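Local coordinates for protein contact-dependent inhibitor I (Escherichia coli NC101, PDB 5I4Q) that probably acts as the immunity protein of a contact-dependent growth inhibition system, binding the toxin CdiA so that its own cell is spared, at residues 30-35 and 52-57; 37-42 and 93-98; 59-64 and 77-82. One frame throughout, in Å; residues are numbered along the deposited sequence.

Contact 1 (30-35 and 52-57); sequences ECIESL and DDLFRM
L35, selenomethionine M57 and L54 carry most of this contact between two helices. L35 reaches across with one methyl. Its CD1 rests 3.7 Å from the backbone N of L54. The same methyl packs on the backbone of L54 and on CB of D53 and L54, and also comes near CE of M57. M57 comes the other way. Its chi2 of -170° and chi3 of -166° keep the chain extended to CE, which lies 3.6 Å from C31 SG. The SE atom of M57 is 4.2 Å from CG1 of I32, and these two side chains run past one another in opposing senses. L54 meets I32 at about a right angle, its CD1 3.9 Å from I32 CG2. No hydrogen bond crosses the interface. At its margin, D53 and R56 form a salt bridge within helix 44-66, D53 OD1 lying in the guanidinium plane. L50 of the same helix touches L35, and W104 and L61 touch I32. The axes of the two segments approach to 10.1 Å, their N-to-C directions 150° apart, so nearly antiparallel. This is the apolar packing of an antiparallel helical hairpin, formed by two helices consecutive in an all-helical fold.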
ATOM      1  N   GLU B  30     -12.955  12.924 -10.629  1.00 54.98           N
ATOM      2  CA  GLU B  30     -13.853  14.053 -10.772  1.00 60.82           C
ATOM      3  C   GLU B  30     -13.372  14.999 -11.865  1.00 58.43           C
ATOM      4  O   GLU B  30     -14.142  15.388 -12.724  1.00 56.49           O
ATOM      5  CB  GLU B  30     -13.986  14.798  -9.428  1.00 69.43           C
ATOM      6  CG  GLU B  30     -14.869  14.071  -8.394  1.00 77.63           C
ATOM      7  CD  GLU B  30     -14.727  14.571  -6.931  1.00 84.61           C
ATOM      8  OE1 GLU B  30     -14.218  15.696  -6.694  1.00 83.81           O
ATOM      9  OE2 GLU B  30     -15.123  13.818  -5.996  1.00 81.77           O
ATOM     10  N   CYS B  31     -12.092  15.359 -11.822  1.00 58.55           N
ATOM     11  CA  CYS B  31     -11.485  16.275 -12.795  1.00 59.28           C
ATOM     12  C   CYS B  31     -11.606  15.737 -14.264  1.00 54.53           C
ATOM     13  O   CYS B  31     -11.914  16.458 -15.213  1.00 50.86           O
ATOM     14  CB  CYS B  31     -10.028  16.506 -12.406  1.00 64.39           C
ATOM     15  SG  CYS B  31      -9.383  18.120 -12.862  1.00 84.76           S
ATOM     16  N   ILE B  32     -11.417  14.443 -14.418  1.00 48.57           N
ATOM     17  CA  ILE B  32     -11.576  13.798 -15.693  1.00 50.01           C
ATOM     18  C   ILE B  32     -13.037  13.790 -16.159  1.00 51.60           C
ATOM     19  O   ILE B  32     -13.260  14.024 -17.329  1.00 47.62           O
ATOM     20  CB  ILE B  32     -11.057  12.370 -15.646  1.00 47.61           C
ATOM     21  CG1 ILE B  32      -9.535  12.382 -15.523  1.00 48.24           C
ATOM     22  CG2 ILE B  32     -11.550  11.609 -16.851  1.00 45.17           C
ATOM     23  CD1 ILE B  32      -8.958  11.029 -15.123  1.00 54.01           C
ATOM     24  N   GLU B  33     -14.003  13.541 -15.257  1.00 55.43           N
ATOM     25  CA  GLU B  33     -15.441  13.569 -15.607  1.00 58.09           C
ATOM     26  C   GLU B  33     -15.825  14.926 -16.204  1.00 53.29           C
ATOM     27  O   GLU B  33     -16.599  14.996 -17.140  1.00 55.43           O
ATOM     28  CB  GLU B  33     -16.333  13.325 -14.388  1.00 63.15           C
ATOM     29  CG  GLU B  33     -16.381  11.900 -13.856  1.00 74.23           C
ATOM     30  CD  GLU B  33     -17.248  11.764 -12.592  1.00 80.97           C
ATOM     31  OE1 GLU B  33     -17.336  12.733 -11.787  1.00 83.78           O
ATOM     32  OE2 GLU B  33     -17.839  10.679 -12.406  1.00 82.77           O
ATOM     33  N   SER B  34     -15.268  15.975 -15.623  1.00 51.98           N
ATOM     34  CA  SER B  34     -15.493  17.364 -16.018  1.00 54.40           C
ATOM     35  C   SER B  34     -14.822  17.725 -17.342  1.00 52.34           C
ATOM     36  O   SER B  34     -15.424  18.428 -18.131  1.00 56.61           O
ATOM     37  CB  SER B  34     -15.037  18.297 -14.875  1.00 55.87           C
ATOM     38  OG  SER B  34     -14.799  19.625 -15.288  1.00 59.54           O
ATOM     39  N   LEU B  35     -13.598  17.248 -17.585  1.00 49.42           N
ATOM     40  CA  LEU B  35     -12.910  17.441 -18.883  1.00 47.29           C
ATOM     41  C   LEU B  35     -13.596  16.759 -20.011  1.00 44.44           C
ATOM     42  O   LEU B  35     -13.695  17.299 -21.110  1.00 45.83           O
ATOM     43  CB  LEU B  35     -11.491  16.909 -18.857  1.00 47.70           C
ATOM     44  CG  LEU B  35     -10.477  17.842 -18.247  1.00 52.81           C
ATOM     45  CD1 LEU B  35      -9.178  17.085 -18.055  1.00 55.88           C
ATOM     46  CD2 LEU B  35     -10.266  19.059 -19.122  1.00 54.48           C
ATOM     47  N   ASP B  52      -5.186  17.835 -24.022  1.00 46.00           N
ATOM     48  CA  ASP B  52      -3.817  17.836 -23.489  1.00 47.42           C
ATOM     49  C   ASP B  52      -3.819  17.592 -21.980  1.00 47.47           C
ATOM     50  O   ASP B  52      -3.018  16.801 -21.480  1.00 43.63           O
ATOM     51  CB  ASP B  52      -3.108  19.171 -23.762  1.00 50.92           C
ATOM     52  CG  ASP B  52      -2.839  19.451 -25.282  1.00 51.32           C
ATOM     53  OD1 ASP B  52      -2.934  18.534 -26.168  1.00 47.30           O
ATOM     54  OD2 ASP B  52      -2.501  20.624 -25.577  1.00 50.90           O
ATOM     55  N   ASP B  53      -4.735  18.264 -21.272  1.00 47.78           N
ATOM     56  CA  ASP B  53      -4.952  18.039 -19.816  1.00 48.57           C
ATOM     57  C   ASP B  53      -5.445  16.620 -19.523  1.00 46.40           C
ATOM     58  O   ASP B  53      -4.937  15.960 -18.648  1.00 44.76           O
ATOM     59  CB  ASP B  53      -5.962  19.025 -19.213  1.00 53.17           C
ATOM     60  CG  ASP B  53      -5.490  20.472 -19.264  1.00 60.67           C
ATOM     61  OD1 ASP B  53      -4.258  20.734 -19.388  1.00 68.54           O
ATOM     62  OD2 ASP B  53      -6.364  21.369 -19.184  1.00 74.06           O
ATOM     63  N   LEU B  54      -6.421  16.155 -20.288  1.00 43.38           N
ATOM     64  CA  LEU B  54      -6.956  14.824 -20.105  1.00 40.20           C
ATOM     65  C   LEU B  54      -5.889  13.767 -20.272  1.00 39.03           C
ATOM     66  O   LEU B  54      -5.772  12.889 -19.448  1.00 40.33           O
ATOM     67  CB  LEU B  54      -8.058  14.593 -21.122  1.00 40.85           C
ATOM     68  CG  LEU B  54      -8.699  13.217 -21.095  1.00 41.06           C
ATOM     69  CD1 LEU B  54      -9.310  12.973 -19.723  1.00 44.10           C
ATOM     70  CD2 LEU B  54      -9.795  13.107 -22.123  1.00 43.59           C
ATOM     71  N   PHE B  55      -5.113  13.821 -21.344  1.00 38.17           N
ATOM     72  CA  PHE B  55      -4.055  12.813 -21.523  1.00 39.77           C
ATOM     73  C   PHE B  55      -2.887  12.932 -20.575  1.00 38.39           C
ATOM     74  O   PHE B  55      -2.184  11.921 -20.294  1.00 39.76           O
ATOM     75  CB  PHE B  55      -3.549  12.800 -22.965  1.00 40.86           C
ATOM     76  CG  PHE B  55      -4.574  12.328 -23.957  1.00 39.20           C
ATOM     77  CD1 PHE B  55      -4.984  11.016 -23.944  1.00 39.48           C
ATOM     78  CD2 PHE B  55      -5.075  13.173 -24.922  1.00 39.87           C
ATOM     79  CE1 PHE B  55      -5.893  10.540 -24.870  1.00 40.10           C
ATOM     80  CE2 PHE B  55      -6.032  12.722 -25.833  1.00 40.74           C
ATOM     81  CZ  PHE B  55      -6.423  11.394 -25.817  1.00 40.45           C
ATOM     82  N   ARG B  56      -2.635  14.152 -20.102  1.00 39.16           N
ATOM     83  CA  ARG B  56      -1.578  14.392 -19.120  1.00 40.93           C
ATOM     84  C   ARG B  56      -1.959  13.649 -17.833  1.00 39.98           C
ATOM     85  O   ARG B  56      -1.116  13.016 -17.205  1.00 38.27           O
ATOM     86  CB  ARG B  56      -1.383  15.857 -18.830  1.00 45.16           C
ATOM     87  CG  ARG B  56      -0.165  16.169 -17.962  1.00 51.42           C
ATOM     88  CD  ARG B  56      -0.196  17.566 -17.345  1.00 59.15           C
ATOM     89  NE  ARG B  56      -1.030  17.612 -16.152  1.00 63.32           N
ATOM     90  CZ  ARG B  56      -2.194  18.249 -16.010  1.00 65.57           C
ATOM     91  NH1 ARG B  56      -2.821  18.155 -14.839  1.00 69.50           N
ATOM     92  NH2 ARG B  56      -2.746  18.962 -16.996  1.00 65.83           N
HETATM   93  N   MSE B  57      -3.239  13.687 -17.499  1.00 40.23           N
HETATM   94  CA  MSE B  57      -3.734  12.984 -16.328  1.00 44.19           C
HETATM   95  C   MSE B  57      -3.664  11.491 -16.490  1.00 37.61           C
HETATM   96  O   MSE B  57      -3.330  10.822 -15.567  1.00 36.75           O
HETATM   97  CB  MSE B  57      -5.173  13.408 -15.984  1.00 46.63           C
HETATM   98  CG  MSE B  57      -5.101  14.858 -15.531  1.00 58.32           C
HETATM   99 SE   MSE B  57      -6.824  15.463 -14.736  0.90 75.80          SE
HETATM  100  CE  MSE B  57      -6.420  17.423 -14.745  1.00 81.75           C
TER

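Contact 2 (37-42 and 93-98); sequences HQIGST and YWHKKF
I39, G40 and F98 form the tight part of this contact, and H95 with T42 the more open part. The backbones come close at G40, whose CA is 4.5 Å from CA of F98. With only hydrogen on its CA, G40 lets the helix of F98 approach: G40 CA lies 3.6 Å from the carbonyl carbon of F98. CB of F98 also packs on G40. I39 runs beside F98 in the same sense. I39 CG2 meets the ring edge of F98 in plane, 3.8 Å from F98 CD2. The same methyl touches CD2 of H95, also at the ring edge.

The other side is polar and partly exposed. With CG anti to the backbone N (chi1 -176°), the H95 ring lies beside segment 37-42. It donates from NE2 to the carbonyl O of T42 at 2.7 Å, with an N-H...O angle of 159°. T42 O lies almost in the ring plane. This bond ties helix 88-99 to the loop just after helix 4-40. S41 OG donates back to H37 O at 2.9 Å, from above the carbonyl plane. Y93 makes a cation-pi contact with R59 of the Contact-dependent inhibitor A chain.

The contact joins the C-terminal end of helix 4-40 to helix 88-99. Helix 44-66 adjoins it through L50, F51 and L54, which touch I39, while L83, L102 and P105 from loops touch W94 on helix 88-99.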
ATOM      1  N   HIS B  37     -16.788  16.099 -20.056  1.00 48.08           N
ATOM      2  CA  HIS B  37     -17.982  16.920 -20.265  1.00 55.40           C
ATOM      3  C   HIS B  37     -17.679  18.149 -21.107  1.00 53.02           C
ATOM      4  O   HIS B  37     -18.377  18.382 -22.097  1.00 54.71           O
ATOM      5  CB  HIS B  37     -18.568  17.328 -18.920  1.00 58.95           C
ATOM      6  CG  HIS B  37     -19.877  18.034 -19.003  1.00 67.37           C
ATOM      7  ND1 HIS B  37     -21.019  17.427 -19.482  1.00 73.08           N
ATOM      8  CD2 HIS B  37     -20.247  19.280 -18.606  1.00 68.60           C
ATOM      9  CE1 HIS B  37     -22.026  18.282 -19.414  1.00 72.53           C
ATOM     10  NE2 HIS B  37     -21.586  19.405 -18.871  1.00 71.20           N
ATOM     11  N   GLN B  38     -16.624  18.889 -20.754  1.00 52.58           N
ATOM     12  CA  GLN B  38     -16.225  20.101 -21.499  1.00 54.23           C
ATOM     13  C   GLN B  38     -15.868  19.795 -22.942  1.00 54.12           C
ATOM     14  O   GLN B  38     -16.331  20.485 -23.850  1.00 59.71           O
ATOM     15  CB  GLN B  38     -15.040  20.824 -20.859  1.00 56.25           C
ATOM     16  CG  GLN B  38     -15.289  21.418 -19.480  1.00 60.64           C
ATOM     17  CD  GLN B  38     -13.996  21.866 -18.787  1.00 64.76           C
ATOM     18  OE1 GLN B  38     -13.649  21.381 -17.701  1.00 69.48           O
ATOM     19  NE2 GLN B  38     -13.278  22.785 -19.412  1.00 68.02           N
ATOM     20  N   ILE B  39     -15.033  18.777 -23.149  1.00 51.93           N
ATOM     21  CA  ILE B  39     -14.629  18.358 -24.487  1.00 49.54           C
ATOM     22  C   ILE B  39     -15.837  18.037 -25.367  1.00 52.45           C
ATOM     23  O   ILE B  39     -15.867  18.371 -26.547  1.00 52.57           O
ATOM     24  CB  ILE B  39     -13.671  17.141 -24.415  1.00 45.34           C
ATOM     25  CG1 ILE B  39     -12.314  17.572 -23.892  1.00 44.79           C
ATOM     26  CG2 ILE B  39     -13.447  16.495 -25.782  1.00 43.56           C
ATOM     27  CD1 ILE B  39     -11.491  16.418 -23.317  1.00 45.84           C
ATOM     28  N   GLY B  40     -16.820  17.367 -24.777  1.00 55.80           N
ATOM     29  CA  GLY B  40     -18.042  16.982 -25.479  1.00 57.81           C
ATOM     30  C   GLY B  40     -18.979  18.137 -25.758  1.00 56.97           C
ATOM     31  O   GLY B  40     -19.915  17.987 -26.489  1.00 56.57           O
ATOM     32  N   SER B  41     -18.717  19.290 -25.156  1.00 60.12           N
ATOM     33  CA  SER B  41     -19.532  20.488 -25.329  1.00 60.13           C
ATOM     34  C   SER B  41     -18.819  21.538 -26.149  1.00 58.65           C
ATOM     35  O   SER B  41     -19.255  22.658 -26.152  1.00 62.20           O
ATOM     36  CB  SER B  41     -19.809  21.142 -23.973  1.00 63.96           C
ATOM     37  OG  SER B  41     -20.393  20.247 -23.067  1.00 72.90           O
ATOM     38  N   THR B  42     -17.704  21.232 -26.809  1.00 60.04           N
ATOM     39  CA  THR B  42     -17.041  22.279 -27.599  1.00 58.57           C
ATOM     40  C   THR B  42     -16.589  21.711 -28.931  1.00 59.48           C
ATOM     41  O   THR B  42     -16.691  20.483 -29.174  1.00 54.27           O
ATOM     42  CB  THR B  42     -15.927  23.013 -26.777  1.00 60.21           C
ATOM     43  OG1 THR B  42     -15.553  24.227 -27.430  1.00 71.19           O
ATOM     44  CG2 THR B  42     -14.703  22.216 -26.548  1.00 55.79           C
ATOM     45  N   TYR B  93     -11.776  10.385 -32.560  1.00 45.27           N
ATOM     46  CA  TYR B  93     -12.695   9.354 -32.078  1.00 45.57           C
ATOM     47  C   TYR B  93     -13.333   9.738 -30.733  1.00 43.87           C
ATOM     48  O   TYR B  93     -14.537   9.644 -30.553  1.00 48.50           O
ATOM     49  CB  TYR B  93     -11.949   8.022 -31.929  1.00 46.48           C
ATOM     50  CG  TYR B  93     -12.747   6.914 -31.300  1.00 50.44           C
ATOM     51  CD1 TYR B  93     -13.744   6.243 -32.018  1.00 56.49           C
ATOM     52  CD2 TYR B  93     -12.487   6.489 -30.008  1.00 51.26           C
ATOM     53  CE1 TYR B  93     -14.481   5.205 -31.441  1.00 61.14           C
ATOM     54  CE2 TYR B  93     -13.197   5.439 -29.433  1.00 54.12           C
ATOM     55  CZ  TYR B  93     -14.188   4.797 -30.139  1.00 60.71           C
ATOM     56  OH  TYR B  93     -14.903   3.759 -29.551  1.00 65.79           O
ATOM     57  N   TRP B  94     -12.525  10.166 -29.784  1.00 41.29           N
ATOM     58  CA  TRP B  94     -13.051  10.470 -28.443  1.00 40.06           C
ATOM     59  C   TRP B  94     -13.899  11.717 -28.483  1.00 42.02           C
ATOM     60  O   TRP B  94     -14.935  11.771 -27.822  1.00 43.37           O
ATOM     61  CB  TRP B  94     -11.923  10.566 -27.411  1.00 37.06           C
ATOM     62  CG  TRP B  94     -11.296   9.210 -27.101  1.00 36.65           C
ATOM     63  CD1 TRP B  94      -9.988   8.856 -27.285  1.00 36.76           C
ATOM     64  CD2 TRP B  94     -11.954   8.054 -26.572  1.00 36.14           C
ATOM     65  NE1 TRP B  94      -9.796   7.547 -26.910  1.00 40.22           N
ATOM     66  CE2 TRP B  94     -10.992   7.032 -26.470  1.00 39.70           C
ATOM     67  CE3 TRP B  94     -13.258   7.782 -26.186  1.00 38.71           C
ATOM     68  CZ2 TRP B  94     -11.305   5.735 -26.023  1.00 40.52           C
ATOM     69  CZ3 TRP B  94     -13.573   6.502 -25.720  1.00 41.38           C
ATOM     70  CH2 TRP B  94     -12.595   5.504 -25.630  1.00 42.91           C
ATOM     71  N   HIS B  95     -13.504  12.707 -29.281  1.00 44.45           N
ATOM     72  CA  HIS B  95     -14.319  13.922 -29.365  1.00 47.56           C
ATOM     73  C   HIS B  95     -15.729  13.585 -29.837  1.00 50.75           C
ATOM     74  O   HIS B  95     -16.719  14.023 -29.260  1.00 54.68           O
ATOM     75  CB  HIS B  95     -13.672  14.958 -30.269  1.00 50.06           C
ATOM     76  CG  HIS B  95     -14.414  16.258 -30.314  1.00 54.10           C
ATOM     77  ND1 HIS B  95     -15.044  16.719 -31.455  1.00 58.97           N
ATOM     78  CD2 HIS B  95     -14.634  17.190 -29.357  1.00 54.65           C
ATOM     79  CE1 HIS B  95     -15.623  17.876 -31.194  1.00 60.20           C
ATOM     80  NE2 HIS B  95     -15.401  18.176 -29.924  1.00 59.64           N
ATOM     81  N   LYS B  96     -15.817  12.777 -30.875  1.00 53.81           N
ATOM     82  CA  LYS B  96     -17.097  12.374 -31.392  1.00 58.73           C
ATOM     83  C   LYS B  96     -17.908  11.679 -30.345  1.00 58.33           C
ATOM     84  O   LYS B  96     -19.056  12.021 -30.141  1.00 62.39           O
ATOM     85  CB  LYS B  96     -16.936  11.483 -32.629  1.00 66.14           C
ATOM     86  CG  LYS B  96     -18.224  10.788 -33.067  1.00 74.33           C
ATOM     87  CD  LYS B  96     -18.401  10.826 -34.584  1.00 85.65           C
ATOM     88  CE  LYS B  96     -19.627  10.043 -35.063  1.00 92.69           C
ATOM     89  NZ  LYS B  96     -20.905  10.583 -34.502  1.00 95.88           N
ATOM     90  N   LYS B  97     -17.317  10.702 -29.671  1.00 63.04           N
ATOM     91  CA  LYS B  97     -18.065   9.924 -28.680  1.00 63.00           C
ATOM     92  C   LYS B  97     -18.527  10.797 -27.524  1.00 57.14           C
ATOM     93  O   LYS B  97     -19.647  10.660 -27.079  1.00 60.06           O
ATOM     94  CB  LYS B  97     -17.246   8.739 -28.169  1.00 66.87           C
ATOM     95  CG  LYS B  97     -17.278   7.536 -29.094  1.00 73.72           C
ATOM     96  CD  LYS B  97     -16.787   6.295 -28.368  1.00 88.79           C
ATOM     97  CE  LYS B  97     -17.886   5.269 -28.098  1.00102.76           C
ATOM     98  NZ  LYS B  97     -18.155   4.412 -29.290  1.00115.53           N
ATOM     99  N   PHE B  98     -17.664  11.690 -27.044  1.00 51.64           N
ATOM    100  CA  PHE B  98     -17.984  12.544 -25.891  1.00 47.84           C
ATOM    101  C   PHE B  98     -19.070  13.587 -26.283  1.00 51.10           C
ATOM    102  O   PHE B  98     -19.956  13.868 -25.511  1.00 48.52           O
ATOM    103  CB  PHE B  98     -16.751  13.301 -25.391  1.00 44.38           C
ATOM    104  CG  PHE B  98     -15.635  12.450 -24.835  1.00 44.32           C
ATOM    105  CD1 PHE B  98     -15.843  11.156 -24.375  1.00 46.35           C
ATOM    106  CD2 PHE B  98     -14.363  12.979 -24.728  1.00 41.23           C
ATOM    107  CE1 PHE B  98     -14.818  10.418 -23.828  1.00 42.65           C
ATOM    108  CE2 PHE B  98     -13.336  12.225 -24.211  1.00 40.18           C
ATOM    109  CZ  PHE B  98     -13.562  10.940 -23.778  1.00 41.50           C
TER

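Contact 3 (59-64 and 77-82); sequences SELATM and QDLIYH
I80 meets L61, A62 and M64. The segments touch through apolar side chains, and I80 carries most of these contacts. Its CG1 lies 3.8 Å from CB of L61. CG1 is anti to the carbonyl carbon (chi1 -70°), while CG2, anti to the backbone N, packs 4.2 Å from CB of A62. CD1 of I80 also reaches the backbone of the other helix, 3.4 Å from the carbonyl O of L61. M64, a selenomethionine, crosses I80 at about a right angle. Its chain bends at chi3 (78°), and its CE lies 4.1 Å from CD1 of I80. L79 and L61 also cross at about a right angle, touching through CD2 of L79 and CD1 of L61.

Between the two segments there is no hydrogen bond. Within 59-64, T63 OG1 donates to S59 O at 2.9 Å, and T63 N bonds to the same oxygen from the opposite face of its plane. S59 O is thus gripped twice by one residue. K31 of the toxin chain, Contact-dependent inhibitor A, is hydrogen-bonded to S59 OG, and E73 of that chain to Y81 OH. M64 also packs on L11 of a second copy of this protein.

The axes of segments 59-64 and 77-82 cross at 116°, so helices 44-66 and 74-82 meet steeply here. Helix 4-40 adjoins the contact: L25 and Y28 touch L61, and I32 touches L79.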
ATOM      1  N   SER B  59      -1.599   9.980 -18.258  1.00 35.03           N
ATOM      2  CA  SER B  59      -0.156   9.640 -18.228  1.00 35.01           C
ATOM      3  C   SER B  59       0.338   9.512 -16.842  1.00 35.48           C
ATOM      4  O   SER B  59       1.124   8.612 -16.558  1.00 36.61           O
ATOM      5  CB  SER B  59       0.698  10.633 -18.988  1.00 36.15           C
ATOM      6  OG  SER B  59       0.321  10.575 -20.364  1.00 39.95           O
ATOM      7  N   GLU B  60      -0.171  10.344 -15.956  1.00 35.35           N
ATOM      8  CA  GLU B  60       0.230  10.254 -14.595  1.00 35.66           C
ATOM      9  C   GLU B  60      -0.371   9.000 -13.969  1.00 35.30           C
ATOM     10  O   GLU B  60       0.256   8.375 -13.110  1.00 31.41           O
ATOM     11  CB  GLU B  60      -0.209  11.504 -13.845  1.00 37.94           C
ATOM     12  CG  GLU B  60       0.519  12.749 -14.301  1.00 40.56           C
ATOM     13  CD  GLU B  60      -0.172  14.081 -13.906  1.00 45.09           C
ATOM     14  OE1 GLU B  60      -1.215  14.082 -13.231  1.00 46.28           O
ATOM     15  OE2 GLU B  60       0.368  15.148 -14.263  1.00 46.82           O
ATOM     16  N   LEU B  61      -1.635   8.682 -14.334  1.00 35.43           N
ATOM     17  CA  LEU B  61      -2.278   7.502 -13.786  1.00 34.39           C
ATOM     18  C   LEU B  61      -1.593   6.240 -14.310  1.00 33.01           C
ATOM     19  O   LEU B  61      -1.453   5.268 -13.602  1.00 33.21           O
ATOM     20  CB  LEU B  61      -3.751   7.486 -14.088  1.00 35.60           C
ATOM     21  CG  LEU B  61      -4.543   8.504 -13.270  1.00 38.35           C
ATOM     22  CD1 LEU B  61      -5.862   8.763 -13.918  1.00 41.30           C
ATOM     23  CD2 LEU B  61      -4.805   8.124 -11.844  1.00 39.69           C
ATOM     24  N   ALA B  62      -1.118   6.276 -15.542  1.00 32.68           N
ATOM     25  CA  ALA B  62      -0.336   5.171 -16.082  1.00 33.08           C
ATOM     26  C   ALA B  62       1.007   5.000 -15.346  1.00 34.40           C
ATOM     27  O   ALA B  62       1.435   3.873 -15.100  1.00 34.70           O
ATOM     28  CB  ALA B  62      -0.128   5.413 -17.562  1.00 35.09           C
ATOM     29  N   THR B  63       1.645   6.112 -14.962  1.00 33.53           N
ATOM     30  CA  THR B  63       2.865   6.060 -14.204  1.00 34.67           C
ATOM     31  C   THR B  63       2.577   5.413 -12.855  1.00 36.18           C
ATOM     32  O   THR B  63       3.359   4.598 -12.323  1.00 36.23           O
ATOM     33  CB  THR B  63       3.490   7.465 -14.062  1.00 34.17           C
ATOM     34  OG1 THR B  63       3.739   8.007 -15.357  1.00 34.31           O
ATOM     35  CG2 THR B  63       4.803   7.422 -13.347  1.00 34.73           C
HETATM   36  N   MSE B  64       1.449   5.760 -12.270  1.00 36.71           N
HETATM   37  CA  MSE B  64       1.088   5.135 -11.022  1.00 35.90           C
HETATM   38  C   MSE B  64       0.981   3.627 -11.154  1.00 35.30           C
HETATM   39  O   MSE B  64       1.411   2.894 -10.280  1.00 34.32           O
HETATM   40  CB  MSE B  64      -0.265   5.682 -10.642  1.00 37.83           C
HETATM   41  CG  MSE B  64      -0.870   4.870  -9.509  1.00 41.55           C
HETATM   42 SE   MSE B  64      -2.738   5.490  -9.241  0.90 52.69          SE
HETATM   43  CE  MSE B  64      -3.546   4.526 -10.784  1.00 47.24           C
ATOM     44  N   GLN B  77      -8.747   1.889 -14.026  1.00 43.92           N
ATOM     45  CA  GLN B  77      -8.032   0.944 -14.892  1.00 46.83           C
ATOM     46  C   GLN B  77      -8.510   0.967 -16.335  1.00 47.06           C
ATOM     47  O   GLN B  77      -7.714   0.985 -17.248  1.00 46.04           O
ATOM     48  CB  GLN B  77      -8.132  -0.477 -14.400  1.00 52.24           C
ATOM     49  CG  GLN B  77      -6.872  -1.023 -13.772  1.00 60.33           C
ATOM     50  CD  GLN B  77      -7.143  -2.313 -12.993  1.00 70.67           C
ATOM     51  OE1 GLN B  77      -7.777  -2.294 -11.926  1.00 77.58           O
ATOM     52  NE2 GLN B  77      -6.669  -3.430 -13.517  1.00 75.48           N
ATOM     53  N   ASP B  78      -9.813   0.971 -16.536  1.00 49.66           N
ATOM     54  CA  ASP B  78     -10.384   1.096 -17.862  1.00 51.31           C
ATOM     55  C   ASP B  78     -10.028   2.407 -18.493  1.00 46.66           C
ATOM     56  O   ASP B  78      -9.652   2.434 -19.664  1.00 45.27           O
ATOM     57  CB  ASP B  78     -11.900   0.945 -17.834  1.00 57.24           C
ATOM     58  CG  ASP B  78     -12.333  -0.478 -17.523  1.00 63.28           C
ATOM     59  OD1 ASP B  78     -11.525  -1.447 -17.675  1.00 66.23           O
ATOM     60  OD2 ASP B  78     -13.493  -0.635 -17.104  1.00 72.56           O
ATOM     61  N   LEU B  79     -10.088   3.476 -17.725  1.00 43.14           N
ATOM     62  CA  LEU B  79      -9.662   4.752 -18.226  1.00 44.97           C
ATOM     63  C   LEU B  79      -8.196   4.773 -18.677  1.00 43.47           C
ATOM     64  O   LEU B  79      -7.880   5.327 -19.747  1.00 44.28           O
ATOM     65  CB  LEU B  79      -9.852   5.850 -17.191  1.00 49.34           C
ATOM     66  CG  LEU B  79      -9.348   7.170 -17.798  1.00 54.66           C
ATOM     67  CD1 LEU B  79     -10.401   8.255 -17.663  1.00 59.72           C
ATOM     68  CD2 LEU B  79      -7.972   7.603 -17.292  1.00 54.34           C
ATOM     69  N   ILE B  80      -7.303   4.209 -17.862  1.00 40.81           N
ATOM     70  CA  ILE B  80      -5.881   4.152 -18.215  1.00 38.97           C
ATOM     71  C   ILE B  80      -5.647   3.411 -19.545  1.00 39.58           C
ATOM     72  O   ILE B  80      -4.845   3.834 -20.381  1.00 39.88           O
ATOM     73  CB  ILE B  80      -5.054   3.506 -17.121  1.00 38.41           C
ATOM     74  CG1 ILE B  80      -4.967   4.413 -15.868  1.00 37.26           C
ATOM     75  CG2 ILE B  80      -3.662   3.178 -17.629  1.00 36.50           C
ATOM     76  CD1 ILE B  80      -4.270   3.712 -14.725  1.00 36.24           C
ATOM     77  N   TYR B  81      -6.363   2.326 -19.753  1.00 40.06           N
ATOM     78  CA  TYR B  81      -6.288   1.621 -21.032  1.00 40.67           C
ATOM     79  C   TYR B  81      -6.863   2.460 -22.188  1.00 39.20           C
ATOM     80  O   TYR B  81      -6.184   2.817 -23.158  1.00 38.81           O
ATOM     81  CB  TYR B  81      -7.007   0.268 -20.922  1.00 42.03           C
ATOM     82  CG  TYR B  81      -7.161  -0.376 -22.258  1.00 43.32           C
ATOM     83  CD1 TYR B  81      -6.091  -1.083 -22.859  1.00 44.20           C
ATOM     84  CD2 TYR B  81      -8.347  -0.249 -22.974  1.00 45.20           C
ATOM     85  CE1 TYR B  81      -6.216  -1.627 -24.127  1.00 44.94           C
ATOM     86  CE2 TYR B  81      -8.476  -0.808 -24.233  1.00 45.62           C
ATOM     87  CZ  TYR B  81      -7.415  -1.494 -24.793  1.00 46.45           C
ATOM     88  OH  TYR B  81      -7.563  -1.998 -26.044  1.00 53.25           O
ATOM     89  N   HIS B  82      -8.128   2.785 -22.111  1.00 40.35           N
ATOM     90  CA  HIS B  82      -8.793   3.467 -23.255  1.00 42.92           C
ATOM     91  C   HIS B  82      -8.172   4.789 -23.699  1.00 42.41           C
ATOM     92  O   HIS B  82      -8.198   5.100 -24.885  1.00 46.73           O
ATOM     93  CB  HIS B  82     -10.243   3.715 -22.932  1.00 44.62           C
ATOM     94  CG  HIS B  82     -11.044   2.460 -22.797  1.00 48.10           C
ATOM     95  ND1 HIS B  82     -11.307   1.636 -23.870  1.00 51.61           N
ATOM     96  CD2 HIS B  82     -11.709   1.934 -21.744  1.00 48.27           C
ATOM     97  CE1 HIS B  82     -12.056   0.625 -23.467  1.00 52.13           C
ATOM     98  NE2 HIS B  82     -12.321   0.789 -22.185  1.00 51.98           N
TER

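The chain opens with the long helix 4-40, which supplies the first segments of contacts 1 and 2. Contact 1 closes the turn into helix 44-66. The chain then passes through contact 3, which closes the loop leading to helix 74-82. Contact 2 closes last, when helix 88-99 returns to the end of the first helix. Contacts 1 and 2 cross along the chain, contacts 1 and 3 follow in series, and contact 3 lies wholly within the span of contact 2. All three touch: L54 packs on F98, the W94 ring on the backbone O of H82, and contacts 1 and 3 meet through a side chain of helix 4-40. Together they tie the four helices into one body.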